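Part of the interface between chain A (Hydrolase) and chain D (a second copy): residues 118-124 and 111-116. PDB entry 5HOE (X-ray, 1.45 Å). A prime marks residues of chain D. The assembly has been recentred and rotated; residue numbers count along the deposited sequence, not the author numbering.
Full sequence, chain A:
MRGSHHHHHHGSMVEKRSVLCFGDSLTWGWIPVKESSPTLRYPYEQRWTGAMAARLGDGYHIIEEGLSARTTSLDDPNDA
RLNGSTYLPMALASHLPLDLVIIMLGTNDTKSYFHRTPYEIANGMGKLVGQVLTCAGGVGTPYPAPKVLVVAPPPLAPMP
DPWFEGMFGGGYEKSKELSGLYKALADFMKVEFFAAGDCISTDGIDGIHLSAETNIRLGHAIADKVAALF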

# COMPACT_ATOMS: atom_id res chain seq x y z
N PRO A 118 17.91 -16.10 -15.35
CA PRO A 118 17.69 -15.79 -16.78
C PRO A 118 16.24 -15.95 -17.23
O PRO A 118 15.74 -15.09 -17.98
CB PRO A 118 18.65 -16.75 -17.50
CG PRO A 118 19.75 -16.93 -16.50
CD PRO A 118 19.08 -16.96 -15.16
N TYR A 119 15.55 -17.00 -16.79
CA TYR A 119 14.16 -17.16 -17.19
C TYR A 119 13.30 -16.01 -16.70
O TYR A 119 12.45 -15.51 -17.45
CB TYR A 119 13.58 -18.50 -16.73
CG TYR A 119 12.25 -18.73 -17.38
CD1 TYR A 119 12.17 -19.22 -18.67
CD2 TYR A 119 11.07 -18.39 -16.73
CE1 TYR A 119 10.95 -19.39 -19.30
CE2 TYR A 119 9.84 -18.55 -17.35
CZ TYR A 119 9.79 -19.05 -18.63
OH TYR A 119 8.56 -19.21 -19.23
N GLU A 120 13.51 -15.56 -15.46
CA GLU A 120 12.75 -14.42 -14.94
C GLU A 120 13.00 -13.15 -15.75
O GLU A 120 12.10 -12.32 -15.90
CB GLU A 120 13.06 -14.20 -13.46
CG GLU A 120 12.48 -15.28 -12.54
CD GLU A 120 13.04 -15.27 -11.12
OE1 GLU A 120 14.10 -14.65 -10.86
OE2 GLU A 120 12.41 -15.92 -10.25
N ILE A 121 14.22 -12.98 -16.28
CA ILE A 121 14.52 -11.83 -17.12
C ILE A 121 13.74 -11.92 -18.43
O ILE A 121 13.11 -10.95 -18.86
CB ILE A 121 16.03 -11.71 -17.38
CG1 ILE A 121 16.79 -11.59 -16.05
CG2 ILE A 121 16.29 -10.51 -18.31
CD1 ILE A 121 18.32 -11.45 -16.15
N ALA A 122 13.79 -13.08 -19.07
CA ALA A 122 13.03 -13.29 -20.30
C ALA A 122 11.53 -13.16 -20.05
O ALA A 122 10.80 -12.63 -20.90
CB ALA A 122 13.38 -14.65 -20.89
N ASN A 123 11.06 -13.61 -18.87
CA ASN A 123 9.66 -13.41 -18.51
C ASN A 123 9.32 -11.93 -18.33
O ASN A 123 8.18 -11.52 -18.62
CB ASN A 123 9.33 -14.20 -17.25
CG ASN A 123 7.84 -14.34 -17.03
OD1 ASN A 123 7.12 -14.83 -17.91
ND2 ASN A 123 7.38 -13.94 -15.86
N GLY A 124 10.27 -11.12 -17.87
CA GLY A 124 10.07 -9.68 -17.82
C GLY A 124 9.97 -9.05 -19.20
O GLY A 124 9.13 -8.17 -19.44
N LYS D 111 5.38 -23.38 -11.45
CA LYS D 111 6.21 -22.68 -12.43
C LYS D 111 7.51 -22.18 -11.79
O LYS D 111 7.56 -21.82 -10.60
CB LYS D 111 5.43 -21.52 -13.05
CG LYS D 111 4.38 -21.96 -14.04
CD LYS D 111 3.59 -20.77 -14.58
CE LYS D 111 2.53 -21.18 -15.60
NZ LYS D 111 1.78 -20.02 -16.17
N SER D 112 8.55 -22.11 -12.63
CA SER D 112 9.89 -21.81 -12.15
C SER D 112 9.95 -20.50 -11.37
O SER D 112 10.59 -20.43 -10.32
CB SER D 112 10.86 -21.77 -13.34
OG SER D 112 10.44 -20.81 -14.29
N TYR D 113 9.30 -19.45 -11.87
CA TYR D 113 9.44 -18.11 -11.29
C TYR D 113 8.65 -17.91 -9.99
O TYR D 113 8.81 -16.86 -9.34
CB TYR D 113 9.08 -17.04 -12.33
CG TYR D 113 7.73 -17.17 -12.99
CD1 TYR D 113 6.57 -16.74 -12.35
CD2 TYR D 113 7.61 -17.68 -14.28
CE1 TYR D 113 5.34 -16.84 -12.95
CE2 TYR D 113 6.36 -17.77 -14.90
CZ TYR D 113 5.23 -17.36 -14.22
OH TYR D 113 4.00 -17.43 -14.84
N PHE D 114 7.84 -18.88 -9.56
CA PHE D 114 7.16 -18.79 -8.27
C PHE D 114 7.97 -19.31 -7.09
O PHE D 114 7.74 -18.87 -5.96
CB PHE D 114 5.80 -19.50 -8.33
CG PHE D 114 4.75 -18.77 -9.13
CD1 PHE D 114 4.49 -17.43 -8.90
CD2 PHE D 114 4.02 -19.43 -10.09
CE1 PHE D 114 3.51 -16.77 -9.63
CE2 PHE D 114 3.05 -18.78 -10.83
CZ PHE D 114 2.78 -17.46 -10.60
N HIS D 115 8.87 -20.27 -7.31
CA HIS D 115 9.75 -20.77 -6.25
C HIS D 115 8.96 -21.24 -5.03
O HIS D 115 9.35 -20.99 -3.88
CB HIS D 115 10.78 -19.71 -5.86
CG HIS D 115 11.60 -19.22 -7.02
ND1 HIS D 115 12.60 -19.98 -7.58
CD2 HIS D 115 11.54 -18.08 -7.73
CE1 HIS D 115 13.14 -19.31 -8.59
NE2 HIS D 115 12.51 -18.15 -8.70
N ARG D 116 7.87 -21.95 -5.26
CA ARG D 116 7.03 -22.48 -4.19
C ARG D 116 7.35 -23.95 -3.92
O ARG D 116 7.54 -24.73 -4.86
CB ARG D 116 5.54 -22.36 -4.54
CG ARG D 116 4.85 -21.13 -3.99
CD ARG D 116 3.39 -21.45 -3.59
NE ARG D 116 2.78 -20.32 -2.90
CZ ARG D 116 1.48 -20.11 -2.76
NH1 ARG D 116 0.58 -20.95 -3.29
NH2 ARG D 116 1.06 -19.05 -2.09
O HOH W 1 9.63 -14.45 -9.86

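A small protein interface often depends less on the number of its polar contacts than on how its side-chain torsions deliver a few atoms to the right place. The contact between a helix of chain A and a turn of chain D, which together bury 247 Å², illustrates the principle.

The helix supplies Tyr119, Glu120 and Asn123. The bond from Asn123 N to Tyr119 O, 2.7 Å, belongs to the helical repeat that sets these two residues one turn apart, so both CA-to-CB bonds point toward the partner. Both side chains also take the t rotamer, with chi1 of -170° and -165°. Between them they meet Tyr113′, the residue most covered in this contact. Its chi1 of 54° (p) places its ring against the helix, where Asn123 ND2 lies over one face, 4.1 Å from Tyr113′ CD2. The two tyrosine rings meet edge to edge rather than stacking: Tyr119 CE2 is 3.9 Å from Tyr113′ CD2, each atom near the plane of the other ring. Aromatic side chains suit this place because they offer broad apolar surface, while the hydroxyl of Tyr113′ is satisfied elsewhere in the structure. Ser112′, also in the p rotamer, is small enough to fit beside Tyr119, with its OG 3.5 Å from Tyr119 CD2; this is a packing contact, and OG finds its hydrogen bond elsewhere.

Glu120 solves a different problem. Its CA-to-CB bond points sideways, and reach must come from the rest of the chain. With chi1 at -71° (m) and chi2 at 166° (t), the side chain is extended beyond CB, and its aliphatic part packs on the turn, Glu120 CG lying 3.8 Å from Tyr113′ CB. The carboxylate is thereby carried to His115′, which also starts sideways and brings its ring end nearer through chi1 of -56° (m) and chi2 of -75°. The result is the sole direct hydrogen bond between the stretches: His115′ NE2 donates to Glu120 OE2 at 2.7 Å, with an N-H...acceptor angle of 155°. The acceptor lies near the imidazole plane, as an in-plane ring N-H requires.

A water extends this polar contact, donating to Glu120 OE2 at 3.2 Å and to Tyr113′ O at 2.6 Å, and so links the carboxylate to the backbone of the turn. That turn is itself braced by a bond from Phe114′ N to Lys111′ O, 3.1 Å. Phe114′ points away, leaving its neighbours on both sides, Tyr113′ and His115′, to make the contact.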